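PDB 2F7T: Mos1 transposase from Drosophila mauritiana, which cuts the Mos1 mariner transposon out of DNA and pastes it in elsewhere, its catalytic domain being the part in this crystal. Local coordinates for residues G37-I42 with K72-V77; I85-L90 with S187-L192. All blocks are in the same frame, centred on the assembly; numbering follows the deposited sequence.

Contact 1 of 2, residues G37-I42 with K72-V77; sequences GDEKWI and KTMLCV. With MG (magnesium ion), chain B.
Trp41 is sandwiched between two side chains of the antiparallel strand 72-77. Met74 CE lies over one face, 3.6 Å from the centre of the five-membered ring, a CH-pi contact joined by a Met-aromatic approach of its SD. Over the opposite face runs Lys72, its CE 3.6 Å from the centre of the six-membered ring (CH-pi) and its NZ in cation-pi contact with the five-membered ring. Lys72 CG stands between backbone N and carbonyl carbon (chi1 57°), laying the extended chain across the indole. With an alanine in place of the indole, the Lys72 ammonium would probably lose its cation-pi partner and the Met74 methyl the ring face it rests on. This side is partly exposed, though the sandwich is close-packed. The buried side carries Ile42, Thr73, Leu75 and Val77: Ile42 CD1 packs 3.7 Å from Leu75 CB, and Ile42 O accepts from Thr73 N (2.8 Å) and Thr73 OG1 (3.2 Å). On the same face Asp38 OD1 binds magnesium at 2.2 Å with Asp131 and four waters, the metal site of the RNase H-like domain. Helix 164-178 covers Asp38 and Lys40, helix 185-198 covers Ile42 and Val77, and strand 83-89 flanks strand 72-80 opposite strand 34-43.

Contact 2 of 2, residues I85-L90 with S187-L192; sequences IYYELL and SVKKWL
Tyr87 OH reaches the 187-192 part of helix 185-198 beside Lys189, 3.9 Å from its CG, and beside Leu192, 4.0 Å from its CB. The hydroxyl is hydrogen-bonded to Asp193, the next residue of the helix, and that carboxylate also takes a salt bridge from Lys189 NZ. One acid thus fixes both the phenol and the lysine end, while the Lys189 carbonyl oxygen, 3.7 Å from Tyr87 OH, is a neighbour and not a bonding partner. The Lys189 chain bends at chi2 and chi4 and passes the tyrosine at about a right angle. Tyr87 CG occupies the position between backbone N and carbonyl carbon (chi1 79°), from which the ring extends to the helix, where its CE2 comes 4.2 Å from Leu192 CD2. Two residues further along the strand, Leu89 makes the closest apolar approach: its CD2 meets Val188 CG1 at 3.7 Å and also lies 4.2 Å from Leu192 CD2. Apolar contact therefore carries the inner part, and the polar group sits toward the exposed Lys189. Leu89 O is hydrogen-bonded to Tyr185 OH, at the start of the helix. Tyr87 and Leu89 alternate with Glu88, which faces the other way and is hydrogen-bonded to Gln104 of helix 98-115. Strand 83-89 is thus layered between helices 185-198 and 98-115, the alpha-beta-alpha arrangement of an RNase H-like fold.

From the N terminus, the chain runs through helix 8-27 into strand 34-43 and comes back as strand 72-80, so that contact 1 closes a loop of 29 residues, much of it not modelled. A tight turn leads on to strand 83-89, where contact 2 opens; it closes only at helix 185-198, after the remaining two strands and helix 164-178. The contacts follow in series, neither nested nor crossed. They are joined directly: Met74 and Cys76 of contact 1 pair through their carbonyls with Leu90 and Glu88 of contact 2. Helix 185-198 serves both, since Val188 and Leu192 also touch Ile42, and Tyr185 and Phe196 reach Thr73 and Val77, tying the late helix to three adjacent strands.

Contact 1 of 2, residues G37-I42 with K72-V77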
loop_
_atom_site.group_PDB
_atom_site.type_symbol
_atom_site.label_atom_id
_atom_site.label_comp_id
_atom_site.label_asym_id
_atom_site.label_seq_id
_atom_site.Cartn_x
_atom_site.Cartn_y
_atom_site.Cartn_z
ATOM N N GLY A 37 -17.297 6.990 4.613
ATOM C CA GLY A 37 -17.085 7.051 3.186
ATOM C C GLY A 37 -15.713 7.572 2.852
ATOM O O GLY A 37 -15.060 8.166 3.709
ATOM N N ASP A 38 -15.266 7.334 1.619
ATOM C CA ASP A 38 -13.997 7.854 1.107
ATOM C C ASP A 38 -13.991 7.716 -0.403
ATOM O O ASP A 38 -14.857 7.020 -0.994
ATOM C CB ASP A 38 -12.846 6.987 1.608
ATOM C CG ASP A 38 -11.486 7.730 1.568
ATOM O OD1 ASP A 38 -11.462 8.991 1.410
ATOM O OD2 ASP A 38 -10.402 7.124 1.708
ATOM N N GLU A 39 -13.000 8.363 -1.024
ATOM C CA GLU A 39 -12.824 8.385 -2.498
ATOM C C GLU A 39 -11.609 7.532 -2.826
ATOM O O GLU A 39 -10.620 7.541 -2.069
ATOM C CB GLU A 39 -12.484 9.802 -2.974
ATOM C CG GLU A 39 -13.631 10.795 -2.922
ATOM C CD GLU A 39 -13.759 11.528 -1.570
ATOM O OE1 GLU A 39 -14.585 12.494 -1.440
ATOM O OE2 GLU A 39 -12.993 11.162 -0.612
ATOM N N LYS A 40 -11.649 6.835 -3.953
ATOM C CA LYS A 40 -10.485 6.104 -4.491
ATOM C C LYS A 40 -10.507 6.113 -6.038
ATOM O O LYS A 40 -11.537 5.868 -6.672
ATOM C CB LYS A 40 -10.467 4.671 -3.933
ATOM C CG LYS A 40 -9.617 3.653 -4.691
ATOM C CD LYS A 40 -9.932 2.272 -4.181
ATOM C CE LYS A 40 -8.875 1.227 -4.507
ATOM N NZ LYS A 40 -7.477 1.794 -4.336
ATOM N N TRP A 41 -9.366 6.452 -6.619
ATOM C CA TRP A 41 -9.112 6.352 -8.063
ATOM C C TRP A 41 -9.103 4.906 -8.515
ATOM O O TRP A 41 -8.398 4.066 -7.920
ATOM C CB TRP A 41 -7.720 6.912 -8.440
ATOM C CG TRP A 41 -7.636 8.389 -8.421
ATOM C CD1 TRP A 41 -6.827 9.145 -7.597
ATOM C CD2 TRP A 41 -8.354 9.328 -9.255
ATOM N NE1 TRP A 41 -7.004 10.488 -7.874
ATOM C CE2 TRP A 41 -7.936 10.634 -8.876
ATOM C CE3 TRP A 41 -9.315 9.202 -10.291
ATOM C CZ2 TRP A 41 -8.434 11.815 -9.495
ATOM C CZ3 TRP A 41 -9.846 10.393 -10.893
ATOM C CH2 TRP A 41 -9.387 11.675 -10.493
ATOM N N ILE A 42 -9.850 4.637 -9.585
ATOM C CA ILE A 42 -9.735 3.378 -10.289
ATOM C C ILE A 42 -9.311 3.647 -11.729
ATOM O O ILE A 42 -9.884 4.490 -12.379
ATOM C CB ILE A 42 -11.021 2.539 -10.230
ATOM C CG1 ILE A 42 -11.473 2.354 -8.780
ATOM C CG2 ILE A 42 -10.787 1.160 -10.893
ATOM C CD1 ILE A 42 -12.926 2.029 -8.670
ATOM N N LYS A 72 -8.756 7.281 -15.628
ATOM C CA LYS A 72 -9.057 7.020 -14.226
ATOM C C LYS A 72 -10.378 7.640 -13.889
ATOM O O LYS A 72 -10.670 8.718 -14.378
ATOM C CB LYS A 72 -7.961 7.551 -13.295
ATOM C CG LYS A 72 -7.624 9.065 -13.387
ATOM C CD LYS A 72 -6.277 9.354 -12.611
ATOM C CE LYS A 72 -6.099 10.826 -12.140
ATOM N NZ LYS A 72 -5.157 10.930 -10.936
ATOM N N THR A 73 -11.176 6.907 -13.106
ATOM C CA THR A 73 -12.438 7.347 -12.501
ATOM C C THR A 73 -12.301 7.389 -10.983
ATOM O O THR A 73 -11.566 6.598 -10.389
ATOM C CB THR A 73 -13.527 6.369 -12.800
ATOM O OG1 THR A 73 -13.036 5.059 -12.508
ATOM C CG2 THR A 73 -13.753 6.276 -14.282
ATOM N N MET A 74 -13.002 8.326 -10.356
ATOM C CA MET A 74 -12.969 8.381 -8.948
ATOM C C MET A 74 -14.184 7.664 -8.423
ATOM O O MET A 74 -15.293 8.088 -8.720
ATOM C CB MET A 74 -12.923 9.820 -8.516
ATOM C CG MET A 74 -12.913 10.027 -7.022
ATOM S SD MET A 74 -12.023 11.545 -6.726
ATOM C CE MET A 74 -10.409 10.736 -6.530
ATOM N N LEU A 75 -13.959 6.584 -7.661
ATOM C CA LEU A 75 -15.009 5.949 -6.861
ATOM C C LEU A 75 -15.290 6.715 -5.546
ATOM O O LEU A 75 -14.393 6.973 -4.770
ATOM C CB LEU A 75 -14.613 4.534 -6.504
ATOM C CG LEU A 75 -15.525 3.884 -5.455
ATOM C CD1 LEU A 75 -16.867 3.577 -6.063
ATOM C CD2 LEU A 75 -14.865 2.679 -5.090
ATOM N N CYS A 76 -16.520 7.100 -5.300
ATOM C CA CYS A 76 -16.889 7.817 -4.080
ATOM C C CYS A 76 -17.922 6.910 -3.455
ATOM O O CYS A 76 -18.919 6.653 -4.086
ATOM C CB CYS A 76 -17.526 9.135 -4.490
ATOM S SG CYS A 76 -16.355 10.200 -5.441
ATOM N N VAL A 77 -17.702 6.390 -2.252
ATOM C CA VAL A 77 -18.535 5.303 -1.780
ATOM C C VAL A 77 -18.823 5.560 -0.297
ATOM O O VAL A 77 -17.941 6.067 0.370
ATOM C CB VAL A 77 -17.892 3.935 -2.045
ATOM C CG1 VAL A 77 -16.492 3.798 -1.356
ATOM C CG2 VAL A 77 -18.839 2.753 -1.587
HETATM MG MG MG B . -9.796 10.414 1.501
HETATM O O HOH W 1 -8.607 8.736 1.827
HETATM O O HOH W 2 -9.680 9.949 -0.436
HETATM O O HOH W 3 -10.815 12.109 0.928
HETATM O O HOH W 4 -8.044 11.760 1.283
#

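Contact 2 of 2, residues I85-L90 with S187-L192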
loop_
_atom_site.group_PDB
_atom_site.type_symbol
_atom_site.label_atom_id
_atom_site.label_comp_id
_atom_site.label_asym_id
_atom_site.label_seq_id
_atom_site.Cartn_x
_atom_site.Cartn_y
_atom_site.Cartn_z
ATOM N N ILE A 85 -24.219 1.946 0.992
ATOM C CA ILE A 85 -25.476 2.702 1.011
ATOM C C ILE A 85 -25.638 3.394 -0.325
ATOM O O ILE A 85 -26.706 3.366 -0.955
ATOM C CB ILE A 85 -25.455 3.740 2.200
ATOM C CG1 ILE A 85 -25.372 2.965 3.511
ATOM C CG2 ILE A 85 -26.655 4.642 2.164
ATOM C CD1 ILE A 85 -24.896 3.753 4.666
ATOM N N TYR A 86 -24.546 4.002 -0.767
ATOM C CA TYR A 86 -24.557 4.840 -1.973
ATOM C C TYR A 86 -23.155 4.955 -2.512
ATOM O O TYR A 86 -22.236 5.057 -1.744
ATOM C CB TYR A 86 -25.099 6.237 -1.635
ATOM C CG TYR A 86 -25.146 7.188 -2.830
ATOM C CD1 TYR A 86 -26.048 6.973 -3.893
ATOM C CD2 TYR A 86 -24.349 8.305 -2.867
ATOM C CE1 TYR A 86 -26.108 7.838 -4.974
ATOM C CE2 TYR A 86 -24.379 9.161 -3.911
ATOM C CZ TYR A 86 -25.267 8.928 -4.960
ATOM O OH TYR A 86 -25.291 9.814 -6.013
ATOM N N TYR A 87 -22.971 4.968 -3.822
ATOM C CA TYR A 87 -21.659 5.363 -4.378
ATOM C C TYR A 87 -21.790 6.006 -5.740
ATOM O O TYR A 87 -22.812 5.882 -6.401
ATOM C CB TYR A 87 -20.730 4.139 -4.458
ATOM C CG TYR A 87 -20.976 3.215 -5.646
ATOM C CD1 TYR A 87 -21.831 2.111 -5.539
ATOM C CD2 TYR A 87 -20.322 3.432 -6.872
ATOM C CE1 TYR A 87 -22.038 1.265 -6.641
ATOM C CE2 TYR A 87 -20.533 2.611 -7.961
ATOM C CZ TYR A 87 -21.372 1.519 -7.840
ATOM O OH TYR A 87 -21.614 0.746 -8.961
ATOM N N GLU A 88 -20.729 6.653 -6.193
ATOM C CA GLU A 88 -20.740 7.359 -7.465
ATOM C C GLU A 88 -19.413 7.026 -8.078
ATOM O O GLU A 88 -18.419 6.999 -7.363
ATOM C CB GLU A 88 -20.888 8.869 -7.265
ATOM C CG GLU A 88 -22.330 9.281 -7.006
ATOM C CD GLU A 88 -22.509 10.787 -6.979
ATOM O OE1 GLU A 88 -21.601 11.508 -7.446
ATOM O OE2 GLU A 88 -23.528 11.277 -6.433
ATOM N N LEU A 89 -19.397 6.677 -9.362
ATOM C CA LEU A 89 -18.154 6.598 -10.086
ATOM C C LEU A 89 -18.052 7.831 -10.968
ATOM O O LEU A 89 -18.882 8.049 -11.807
ATOM C CB LEU A 89 -18.120 5.298 -10.898
ATOM C CG LEU A 89 -16.778 4.912 -11.501
ATOM C CD1 LEU A 89 -15.689 4.718 -10.449
ATOM C CD2 LEU A 89 -17.088 3.614 -12.275
ATOM N N LEU A 90 -17.110 8.714 -10.728
ATOM C CA LEU A 90 -17.104 9.943 -11.512
ATOM C C LEU A 90 -16.473 9.679 -12.895
ATOM O O LEU A 90 -15.600 8.827 -13.009
ATOM C CB LEU A 90 -16.340 11.032 -10.825
ATOM C CG LEU A 90 -17.012 11.935 -9.786
ATOM C CD1 LEU A 90 -18.074 11.245 -9.013
ATOM C CD2 LEU A 90 -15.897 12.494 -8.879
ATOM N N SER A 187 -17.273 -1.088 -17.336
ATOM C CA SER A 187 -16.742 -2.342 -16.754
ATOM C C SER A 187 -16.492 -2.133 -15.251
ATOM O O SER A 187 -16.924 -2.935 -14.435
ATOM C CB SER A 187 -15.449 -2.724 -17.456
ATOM O OG SER A 187 -15.729 -2.812 -18.826
ATOM N N VAL A 188 -15.818 -1.018 -14.935
ATOM C CA VAL A 188 -15.497 -0.613 -13.581
ATOM C C VAL A 188 -16.810 -0.720 -12.816
ATOM O O VAL A 188 -16.878 -1.450 -11.810
ATOM C CB VAL A 188 -14.850 0.788 -13.565
ATOM C CG1 VAL A 188 -14.304 1.187 -12.167
ATOM C CG2 VAL A 188 -13.710 0.821 -14.520
ATOM N N LYS A 189 -17.879 -0.140 -13.371
ATOM C CA LYS A 189 -19.147 -0.053 -12.668
ATOM C C LYS A 189 -19.780 -1.423 -12.425
ATOM O O LYS A 189 -20.318 -1.745 -11.346
ATOM C CB LYS A 189 -20.059 0.871 -13.483
ATOM C CG LYS A 189 -21.173 1.535 -12.745
ATOM C CD LYS A 189 -22.529 0.957 -13.151
ATOM C CE LYS A 189 -23.697 1.517 -12.276
ATOM N NZ LYS A 189 -24.664 0.413 -11.832
ATOM N N LYS A 190 -19.666 -2.255 -13.438
ATOM C CA LYS A 190 -20.145 -3.635 -13.397
ATOM C C LYS A 190 -19.386 -4.390 -12.348
ATOM O O LYS A 190 -19.990 -5.020 -11.464
ATOM C CB LYS A 190 -19.886 -4.322 -14.739
ATOM C CG LYS A 190 -21.078 -4.818 -15.468
ATOM C CD LYS A 190 -20.599 -5.539 -16.845
ATOM C CE LYS A 190 -21.796 -5.788 -17.765
ATOM N NZ LYS A 190 -21.487 -6.996 -18.602
ATOM N N TRP A 191 -18.062 -4.337 -12.444
ATOM C CA TRP A 191 -17.242 -5.018 -11.429
ATOM C C TRP A 191 -17.577 -4.565 -9.969
ATOM O O TRP A 191 -17.756 -5.368 -9.052
ATOM C CB TRP A 191 -15.812 -4.706 -11.731
ATOM C CG TRP A 191 -14.931 -5.511 -10.875
ATOM C CD1 TRP A 191 -14.530 -6.804 -11.090
ATOM C CD2 TRP A 191 -14.380 -5.118 -9.612
ATOM N NE1 TRP A 191 -13.738 -7.221 -10.042
ATOM C CE2 TRP A 191 -13.628 -6.208 -9.125
ATOM C CE3 TRP A 191 -14.423 -3.949 -8.859
ATOM C CZ2 TRP A 191 -12.904 -6.146 -7.923
ATOM C CZ3 TRP A 191 -13.741 -3.898 -7.665
ATOM C CH2 TRP A 191 -12.980 -4.974 -7.217
ATOM N N LEU A 192 -17.728 -3.262 -9.803
ATOM C CA LEU A 192 -18.045 -2.668 -8.502
ATOM C C LEU A 192 -19.362 -3.214 -7.939
ATOM O O LEU A 192 -19.389 -3.653 -6.787
ATOM C CB LEU A 192 -18.082 -1.147 -8.631
ATOM C CG LEU A 192 -17.095 -0.147 -8.049
ATOM C CD1 LEU A 192 -15.784 -0.656 -7.441
ATOM C CD2 LEU A 192 -16.903 0.878 -9.087
#